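Local coordinates for M157 (PDB 2NYK), which serves as a mouse cytomegalovirus ligand for Ly49 natural killer cell receptors, built on an MHC class I-like fold, at residues R31-I39 / G44-V52; L191-V202 / D225-S236. The protein carries 1 engineered substitution. All coordinates share one frame; numbering follows the deposited sequence.

Contact 1: residues R31-I39 / G44-V52; sequences RGGVHKRTI and GRPVVVWDV
Arg-37 lays its guanidinium over the indole of Trp-50 where strands 35-39 and 48-51 form a beta hairpin in the antiparallel platform sheet of this MHC class I-like fold. The two planes lie 23° apart, and Arg-37 CZ stands off-centre above the five-membered ring of Trp-50 in a cation-pi contact. A bend at chi3 (-77°) folds the long arginine back over the neighbouring strand. Its flat head can cover an aromatic face while still donating at its rim: Arg-37 NE gives a hydrogen bond 2.7 Å long to a water, which also bonds His-35 ND1 and donates to Trp-50 O. Ile-39 CD1 meets the indole edge, 4.1 Å from Trp-50 CZ3. Helix 71-90 covers this face, with Tyr-73 and Leu-76 against Trp-50. Val-52 CB sits over the centre of the His-35 ring in a CH-pi contact. On the face opposite Arg-37 and Trp-50, Lys-36 and Asp-51 run alongside each other, with a long salt bridge of 4.0 Å from Lys-36 NZ to Asp-51 OD1; Asp-51 OD2 bridges to Lys-58. Toward the hairpin turn Val-47 and Val-48 both face Ile-39 in a classic beta bulge, where Ile-39 O accepts from Val-47 N at 2.8 Å and Val-48 N at 3.2 Å.

Contact 2: residues L191-V202 / D225-S236; sequences LTTCVVTSRSNV and DCQILTVKAPGS
Gln-227 places CG anti to its own carbonyl carbon (chi1 -55°) and continues straight (chi2 -179°), which carries its amide past the end of strand 192-198 to the backbone of Ser-200 and Val-202. Strands 192-198 and 227-233 pair antiparallel in an immunoglobulin-like domain, in the places that strands B and E hold in the alpha3 domain of MHC class I. Glutamine suits this end because one NE2 offers two N-H groups: Gln-227 NE2 lies 2.8 Å from Ser-200 O and 2.8 Å from Val-202 O. Both acceptors lie close to the amide plane, although NE2 stands above each carbonyl plane, and the paired bonds fix the rotation of the amide. Short hydroxyls shape the turning chain, Ser-198 OG and Ser-200 OG each accepting from the backbone N two residues on in successive ST turns, and Ser-200 OG also hydrogen-bonds Leu-171 O.

Along the strands, beta-branched residues fit the extended backbone and interlock. Val-195 sends CG1 to Ile-228 CG2 at 3.6 Å, while its CG2 packs on Thr-230 CG2 at 3.7 Å; Thr-193 CG2 meets the same threonine methyl. On the opposite face Cys-194 CB touches Val-231 CG1 at 3.7 Å, and the sulfur of Cys-194 forms the disulfide to Cys-241. Val-196 leans there on Phe-204 and Val-206 of strand 204-208. At the far end a type II turn, with Gly-235 at a positive phi that glycine adopts easily, brings Ser-236 back to the strand, where Thr-192 OG1 donates to Ser-236 O at 2.9 Å from above the carbonyl plane.

How the contacts relate
Along the chain both segments of contact 1 come before those of contact 2, and the centres lie about 24 Å apart. They occupy different antiparallel sheets: 31-39/44-52 belongs to the platform sheet beneath helices 71-90 and 157-173, whereas contact 2 lies in the immunoglobulin-like part. The two nevertheless meet at one corner. Arg-45, just before the bulged strand, probably hydrogen-bonds through its backbone N to Asn-201 O, 2.8 Å away, and its NH1 lies 2.8 Å from Gln-227 OE1, another probable hydrogen bond. Val-47 CG1 also packs on Asn-201 CB. This seam probably helps to set the platform against the domain below it.

Contact 1: residues R31-I39 / G44-V52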
loop_
_atom_site.group_PDB
_atom_site.type_symbol
_atom_site.label_atom_id
_atom_site.label_comp_id
_atom_site.label_asym_id
_atom_site.label_seq_id
_atom_site.Cartn_x
_atom_site.Cartn_y
_atom_site.Cartn_z
ATOM N N ARG A 31 11.314 15.868 -13.893
ATOM C CA ARG A 31 12.285 16.374 -14.886
ATOM C C ARG A 31 13.639 15.706 -14.669
ATOM O O ARG A 31 14.225 15.808 -13.575
ATOM C CB ARG A 31 12.441 17.897 -14.776
ATOM C CG ARG A 31 11.219 18.688 -15.203
ATOM C CD ARG A 31 11.347 19.224 -16.642
ATOM N NE ARG A 31 10.132 19.937 -17.050
ATOM C CZ ARG A 31 9.607 20.975 -16.393
ATOM N NH1 ARG A 31 10.180 21.427 -15.280
ATOM N NH2 ARG A 31 8.501 21.552 -16.839
ATOM N N GLY A 32 14.121 15.009 -15.707
ATOM C CA GLY A 32 15.333 14.206 -15.565
ATOM C C GLY A 32 15.052 12.722 -15.735
ATOM O O GLY A 32 15.913 11.881 -15.455
ATOM N N GLY A 33 13.835 12.413 -16.184
ATOM C CA GLY A 33 13.458 11.061 -16.576
ATOM C C GLY A 33 13.082 10.063 -15.490
ATOM O O GLY A 33 12.816 8.904 -15.799
ATOM N N VAL A 34 13.073 10.492 -14.227
ATOM C CA VAL A 34 12.710 9.595 -13.127
ATOM C C VAL A 34 11.189 9.563 -12.944
ATOM O O VAL A 34 10.580 10.560 -12.551
ATOM C CB VAL A 34 13.422 9.970 -11.799
ATOM C CG1 VAL A 34 12.959 9.075 -10.660
ATOM C CG2 VAL A 34 14.930 9.865 -11.956
ATOM N N HIS A 35 10.587 8.415 -13.258
ATOM C CA HIS A 35 9.154 8.194 -13.052
ATOM C C HIS A 35 8.889 6.955 -12.195
ATOM O O HIS A 35 9.779 6.117 -11.979
ATOM C CB HIS A 35 8.402 8.087 -14.384
ATOM C CG HIS A 35 8.898 6.983 -15.267
ATOM N ND1 HIS A 35 8.734 5.649 -14.951
ATOM C CD2 HIS A 35 9.571 7.017 -16.448
ATOM C CE1 HIS A 35 9.280 4.906 -15.902
ATOM N NE2 HIS A 35 9.793 5.712 -16.822
ATOM N N LYS A 36 7.656 6.855 -11.697
ATOM C CA LYS A 36 7.239 5.729 -10.895
ATOM C C LYS A 36 5.723 5.602 -10.942
ATOM O O LYS A 36 5.010 6.587 -10.819
ATOM C CB LYS A 36 7.728 5.885 -9.442
ATOM C CG LYS A 36 7.435 4.675 -8.555
ATOM C CD LYS A 36 7.854 4.919 -7.096
ATOM C CE LYS A 36 9.342 4.586 -6.881
ATOM N NZ LYS A 36 9.830 4.830 -5.473
ATOM N N ARG A 37 5.261 4.372 -11.125
ATOM C CA ARG A 37 3.837 4.031 -11.123
ATOM C C ARG A 37 3.630 2.967 -10.066
ATOM O O ARG A 37 4.410 2.011 -9.991
ATOM C CB ARG A 37 3.419 3.456 -12.485
ATOM C CG ARG A 37 3.394 4.464 -13.618
ATOM C CD ARG A 37 3.486 3.736 -14.947
ATOM N NE ARG A 37 4.849 3.298 -15.237
ATOM C CZ ARG A 37 5.183 2.374 -16.139
ATOM N NH1 ARG A 37 4.249 1.730 -16.848
ATOM N NH2 ARG A 37 6.463 2.094 -16.330
ATOM N N THR A 38 2.572 3.102 -9.275
ATOM C CA THR A 38 2.306 2.147 -8.202
ATOM C C THR A 38 0.822 1.869 -8.012
ATOM O O THR A 38 -0.038 2.683 -8.366
ATOM C CB THR A 38 2.860 2.605 -6.819
ATOM O OG1 THR A 38 2.155 3.770 -6.385
ATOM C CG2 THR A 38 4.341 2.902 -6.875
ATOM N N ILE A 39 0.536 0.703 -7.455
ATOM C CA ILE A 39 -0.826 0.344 -7.100
ATOM C C ILE A 39 -0.760 -0.129 -5.665
ATOM O O ILE A 39 0.105 -0.941 -5.324
ATOM C CB ILE A 39 -1.390 -0.788 -7.976
ATOM C CG1 ILE A 39 -1.454 -0.387 -9.456
ATOM C CG2 ILE A 39 -2.824 -1.193 -7.489
ATOM C CD1 ILE A 39 -1.816 -1.550 -10.316
ATOM N N GLY A 44 -2.998 0.913 1.880
ATOM C CA GLY A 44 -1.792 0.333 2.481
ATOM C C GLY A 44 -0.578 0.626 1.637
ATOM O O GLY A 44 -0.611 1.513 0.797
ATOM N N ARG A 45 0.494 -0.139 1.829
ATOM C CA ARG A 45 1.710 0.053 1.035
ATOM C C ARG A 45 1.469 -0.461 -0.376
ATOM O O ARG A 45 0.539 -1.224 -0.602
ATOM C CB ARG A 45 2.884 -0.742 1.643
ATOM C CG ARG A 45 2.898 -0.828 3.179
ATOM C CD ARG A 45 3.172 0.501 3.894
ATOM N NE ARG A 45 4.447 1.113 3.491
ATOM C CZ ARG A 45 5.655 0.868 4.023
ATOM N NH1 ARG A 45 5.841 -0.006 5.022
ATOM N NH2 ARG A 45 6.712 1.515 3.527
ATOM N N PRO A 46 2.281 -0.020 -1.344
ATOM C CA PRO A 46 2.107 -0.510 -2.691
ATOM C C PRO A 46 2.348 -2.004 -2.834
ATOM O O PRO A 46 3.249 -2.579 -2.208
ATOM C CB PRO A 46 3.148 0.271 -3.497
ATOM C CG PRO A 46 3.313 1.579 -2.704
ATOM C CD PRO A 46 3.296 1.055 -1.273
ATOM N N VAL A 47 1.536 -2.616 -3.672
ATOM C CA VAL A 47 1.683 -4.059 -3.950
ATOM C C VAL A 47 2.148 -4.313 -5.401
ATOM O O VAL A 47 2.460 -5.454 -5.788
ATOM C CB VAL A 47 0.382 -4.823 -3.630
ATOM C CG1 VAL A 47 0.137 -4.824 -2.105
ATOM C CG2 VAL A 47 -0.788 -4.239 -4.377
ATOM N N VAL A 48 2.197 -3.235 -6.184
ATOM C CA VAL A 48 2.713 -3.267 -7.569
ATOM C C VAL A 48 3.476 -1.976 -7.817
ATOM O O VAL A 48 2.933 -0.876 -7.597
ATOM C CB VAL A 48 1.564 -3.369 -8.636
ATOM C CG1 VAL A 48 2.180 -3.454 -10.072
ATOM C CG2 VAL A 48 0.682 -4.578 -8.390
ATOM N N VAL A 49 4.735 -2.097 -8.253
ATOM C CA VAL A 49 5.612 -0.938 -8.456
ATOM C C VAL A 49 6.312 -1.007 -9.827
ATOM O O VAL A 49 6.957 -2.011 -10.130
ATOM C CB VAL A 49 6.710 -0.836 -7.356
ATOM C CG1 VAL A 49 7.658 0.336 -7.638
ATOM C CG2 VAL A 49 6.077 -0.673 -5.951
ATOM N N TRP A 50 6.166 0.052 -10.633
ATOM C CA TRP A 50 6.918 0.209 -11.888
ATOM C C TRP A 50 7.925 1.322 -11.694
ATOM O O TRP A 50 7.547 2.494 -11.630
ATOM C CB TRP A 50 6.008 0.628 -13.040
ATOM C CG TRP A 50 5.231 -0.436 -13.692
ATOM C CD1 TRP A 50 5.626 -1.194 -14.750
ATOM C CD2 TRP A 50 3.878 -0.828 -13.393
ATOM N NE1 TRP A 50 4.627 -2.053 -15.110
ATOM C CE2 TRP A 50 3.539 -1.852 -14.296
ATOM C CE3 TRP A 50 2.932 -0.430 -12.431
ATOM C CZ2 TRP A 50 2.287 -2.497 -14.271
ATOM C CZ3 TRP A 50 1.686 -1.052 -12.421
ATOM C CH2 TRP A 50 1.377 -2.081 -13.328
ATOM N N ASP A 51 9.198 0.949 -11.602
ATOM C CA ASP A 51 10.313 1.895 -11.512
ATOM C C ASP A 51 10.940 2.224 -12.864
ATOM O O ASP A 51 10.904 1.416 -13.794
ATOM C CB ASP A 51 11.391 1.357 -10.562
ATOM C CG ASP A 51 11.074 1.646 -9.109
ATOM O OD1 ASP A 51 10.800 2.827 -8.796
ATOM O OD2 ASP A 51 11.095 0.708 -8.279
ATOM N N VAL A 52 11.534 3.412 -12.951
ATOM C CA VAL A 52 12.227 3.866 -14.158
ATOM C C VAL A 52 13.313 2.888 -14.634
ATOM O O VAL A 52 13.917 2.165 -13.830
ATOM C CB VAL A 52 12.832 5.279 -13.955
ATOM C CG1 VAL A 52 13.928 5.268 -12.865
ATOM C CG2 VAL A 52 13.381 5.819 -15.279
HETATM O O HOH W 1 7.142 3.967 -13.880
HETATM O O HOH W 2 11.476 5.051 -10.099
#

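Contact 2: residues L191-V202 / D225-S236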
loop_
_atom_site.group_PDB
_atom_site.type_symbol
_atom_site.label_atom_id
_atom_site.label_comp_id
_atom_site.label_asym_id
_atom_site.label_seq_id
_atom_site.Cartn_x
_atom_site.Cartn_y
_atom_site.Cartn_z
ATOM N N LEU A 191 21.140 -3.105 24.945
ATOM C CA LEU A 191 20.819 -3.111 23.514
ATOM C C LEU A 191 19.632 -4.036 23.220
ATOM O O LEU A 191 19.786 -5.253 23.105
ATOM C CB LEU A 191 22.049 -3.545 22.702
ATOM C CG LEU A 191 22.227 -3.168 21.224
ATOM C CD1 LEU A 191 23.412 -3.961 20.675
ATOM C CD2 LEU A 191 20.977 -3.414 20.351
ATOM N N THR A 192 18.453 -3.439 23.099
ATOM C CA THR A 192 17.210 -4.160 22.858
ATOM C C THR A 192 16.746 -3.939 21.417
ATOM O O THR A 192 16.815 -2.813 20.903
ATOM C CB THR A 192 16.136 -3.672 23.836
ATOM O OG1 THR A 192 16.587 -3.913 25.173
ATOM C CG2 THR A 192 14.836 -4.386 23.630
ATOM N N THR A 193 16.285 -5.016 20.764
ATOM C CA THR A 193 15.795 -4.910 19.389
ATOM C C THR A 193 14.444 -5.591 19.244
ATOM O O THR A 193 14.185 -6.636 19.855
ATOM C CB THR A 193 16.777 -5.549 18.382
ATOM O OG1 THR A 193 18.116 -5.136 18.698
ATOM C CG2 THR A 193 16.447 -5.111 16.946
ATOM N N CYS A 194 13.588 -4.994 18.427
ATOM C CA CYS A 194 12.324 -5.620 18.074
ATOM C C CYS A 194 12.108 -5.523 16.569
ATOM O O CYS A 194 11.974 -4.424 16.029
ATOM C CB CYS A 194 11.166 -4.978 18.837
ATOM S SG CYS A 194 9.658 -5.943 18.693
ATOM N N VAL A 195 12.118 -6.676 15.904
ATOM C CA VAL A 195 11.935 -6.760 14.467
ATOM C C VAL A 195 10.581 -7.404 14.196
ATOM O O VAL A 195 10.350 -8.565 14.557
ATOM C CB VAL A 195 13.048 -7.592 13.780
ATOM C CG1 VAL A 195 12.813 -7.657 12.284
ATOM C CG2 VAL A 195 14.442 -7.039 14.112
ATOM N N VAL A 196 9.684 -6.643 13.568
ATOM C CA VAL A 196 8.354 -7.150 13.225
ATOM C C VAL A 196 8.215 -7.343 11.714
ATOM O O VAL A 196 8.444 -6.411 10.963
ATOM C CB VAL A 196 7.260 -6.203 13.779
ATOM C CG1 VAL A 196 5.860 -6.690 13.406
ATOM C CG2 VAL A 196 7.394 -6.097 15.296
ATOM N N THR A 197 7.850 -8.564 11.304
ATOM C CA THR A 197 7.687 -8.982 9.915
ATOM C C THR A 197 6.229 -9.275 9.589
ATOM O O THR A 197 5.534 -10.016 10.317
ATOM C CB THR A 197 8.542 -10.262 9.619
ATOM O OG1 THR A 197 9.901 -10.011 9.987
ATOM C CG2 THR A 197 8.497 -10.623 8.131
ATOM N N SER A 198 5.755 -8.675 8.498
ATOM C CA SER A 198 4.398 -8.880 8.040
ATOM C C SER A 198 4.395 -9.111 6.562
ATOM O O SER A 198 5.116 -8.451 5.815
ATOM C CB SER A 198 3.548 -7.643 8.376
ATOM O OG SER A 198 2.247 -7.760 7.847
ATOM N N ARG A 199 3.563 -10.051 6.122
ATOM C CA ARG A 199 3.436 -10.336 4.724
ATOM C C ARG A 199 2.239 -9.579 4.141
ATOM O O ARG A 199 1.814 -9.853 3.046
ATOM C CB ARG A 199 3.301 -11.848 4.488
ATOM C CG ARG A 199 4.525 -12.645 4.976
ATOM C CD ARG A 199 4.629 -14.006 4.309
ATOM N NE ARG A 199 3.384 -14.774 4.399
ATOM C CZ ARG A 199 3.122 -15.886 3.705
ATOM N NH1 ARG A 199 4.025 -16.390 2.871
ATOM N NH2 ARG A 199 1.960 -16.509 3.860
ATOM N N SER A 200 1.711 -8.626 4.894
ATOM C CA SER A 200 0.636 -7.791 4.412
ATOM C C SER A 200 1.155 -6.395 4.092
ATOM O O SER A 200 2.251 -6.012 4.517
ATOM C CB SER A 200 -0.494 -7.729 5.452
ATOM O OG SER A 200 -1.545 -6.890 4.977
ATOM N N ASN A 201 0.393 -5.649 3.301
ATOM C CA ASN A 201 0.729 -4.261 2.983
ATOM C C ASN A 201 0.019 -3.311 3.942
ATOM O O ASN A 201 0.098 -2.098 3.793
ATOM C CB ASN A 201 0.368 -3.918 1.534
ATOM C CG ASN A 201 -1.149 -3.796 1.330
ATOM O OD1 ASN A 201 -1.914 -4.656 1.821
ATOM N ND2 ASN A 201 -1.596 -2.721 0.655
ATOM N N VAL A 202 -0.698 -3.869 4.915
ATOM C CA VAL A 202 -1.415 -3.065 5.893
ATOM C C VAL A 202 -0.394 -2.330 6.776
ATOM O O VAL A 202 0.550 -2.952 7.282
ATOM C CB VAL A 202 -2.375 -3.951 6.755
ATOM C CG1 VAL A 202 -2.908 -3.163 7.916
ATOM C CG2 VAL A 202 -3.555 -4.464 5.894
ATOM N N ASP A 225 6.151 -7.519 -1.282
ATOM C CA ASP A 225 5.835 -8.774 -0.602
ATOM C C ASP A 225 5.792 -8.761 0.925
ATOM O O ASP A 225 5.166 -9.632 1.513
ATOM C CB ASP A 225 6.759 -9.891 -1.090
ATOM C CG ASP A 225 6.423 -10.323 -2.487
ATOM O OD1 ASP A 225 5.253 -10.656 -2.742
ATOM O OD2 ASP A 225 7.310 -10.301 -3.343
ATOM N N CYS A 226 6.479 -7.830 1.574
ATOM C CA CYS A 226 6.486 -7.821 3.026
ATOM C C CYS A 226 7.021 -6.532 3.637
ATOM O O CYS A 226 7.632 -5.716 2.972
ATOM C CB CYS A 226 7.292 -9.005 3.578
ATOM S SG CYS A 226 9.041 -8.869 3.314
ATOM N N GLN A 227 6.773 -6.363 4.923
ATOM C CA GLN A 227 7.272 -5.195 5.632
ATOM C C GLN A 227 8.072 -5.668 6.807
ATOM O O GLN A 227 7.652 -6.580 7.531
ATOM C CB GLN A 227 6.127 -4.358 6.145
ATOM C CG GLN A 227 5.102 -3.910 5.121
ATOM C CD GLN A 227 4.057 -3.077 5.794
ATOM O OE1 GLN A 227 4.350 -1.996 6.326
ATOM N NE2 GLN A 227 2.844 -3.603 5.855
ATOM N N ILE A 228 9.228 -5.056 7.012
ATOM C CA ILE A 228 10.046 -5.395 8.151
ATOM C C ILE A 228 10.350 -4.102 8.882
ATOM O O ILE A 228 11.079 -3.226 8.376
ATOM C CB ILE A 228 11.332 -6.163 7.749
ATOM C CG1 ILE A 228 10.965 -7.445 6.963
ATOM C CG2 ILE A 228 12.190 -6.453 8.997
ATOM C CD1 ILE A 228 12.158 -8.257 6.476
ATOM N N LEU A 229 9.756 -3.976 10.072
ATOM C CA LEU A 229 9.956 -2.793 10.896
ATOM C C LEU A 229 10.775 -3.143 12.130
ATOM O O LEU A 229 10.413 -4.037 12.910
ATOM C CB LEU A 229 8.611 -2.149 11.272
ATOM C CG LEU A 229 7.953 -1.189 10.268
ATOM C CD1 LEU A 229 7.588 -1.833 8.895
ATOM C CD2 LEU A 229 6.704 -0.594 10.922
ATOM N N THR A 230 11.907 -2.458 12.275
ATOM C CA THR A 230 12.857 -2.729 13.350
ATOM C C THR A 230 12.974 -1.486 14.234
ATOM O O THR A 230 13.094 -0.377 13.730
ATOM C CB THR A 230 14.259 -3.056 12.781
ATOM O OG1 THR A 230 14.179 -4.141 11.844
ATOM C CG2 THR A 230 15.258 -3.399 13.895
ATOM N N VAL A 231 12.909 -1.687 15.549
ATOM C CA VAL A 231 13.108 -0.631 16.532
ATOM C C VAL A 231 14.175 -1.105 17.512
ATOM O O VAL A 231 14.020 -2.140 18.188
ATOM C CB VAL A 231 11.802 -0.219 17.282
ATOM C CG1 VAL A 231 11.112 -1.412 17.860
ATOM C CG2 VAL A 231 12.109 0.769 18.421
ATOM N N LYS A 232 15.279 -0.367 17.552
ATOM C CA LYS A 232 16.315 -0.633 18.527
ATOM C C LYS A 232 16.604 0.586 19.368
ATOM O O LYS A 232 16.600 1.727 18.879
ATOM C CB LYS A 232 17.582 -1.225 17.905
ATOM C CG LYS A 232 18.222 -0.447 16.794
ATOM C CD LYS A 232 19.122 -1.407 15.977
ATOM C CE LYS A 232 20.004 -0.557 15.010
ATOM N NZ LYS A 232 20.811 -1.526 14.155
ATOM N N ALA A 233 16.813 0.323 20.656
ATOM C CA ALA A 233 17.111 1.365 21.610
ATOM C C ALA A 233 18.354 0.922 22.370
ATOM O O ALA A 233 18.281 0.001 23.189
ATOM C CB ALA A 233 15.935 1.581 22.532
ATOM N N PRO A 234 19.512 1.535 22.046
ATOM C CA PRO A 234 20.768 1.220 22.718
ATOM C C PRO A 234 20.683 1.622 24.185
ATOM O O PRO A 234 20.104 2.684 24.505
ATOM C CB PRO A 234 21.797 2.094 21.980
ATOM C CG PRO A 234 20.985 3.230 21.406
ATOM C CD PRO A 234 19.687 2.584 21.017
ATOM N N GLY A 235 21.235 0.778 25.066
ATOM C CA GLY A 235 21.223 1.064 26.499
ATOM C C GLY A 235 19.815 1.092 27.069
ATOM O O GLY A 235 19.561 1.732 28.094
ATOM N N SER A 236 18.897 0.410 26.384
ATOM C CA SER A 236 17.527 0.236 26.859
ATOM C C SER A 236 17.346 -1.127 27.516
ATOM O O SER A 236 17.940 -2.141 27.055
ATOM C CB SER A 236 16.537 0.376 25.702
ATOM O OG SER A 236 15.236 -0.104 26.055
#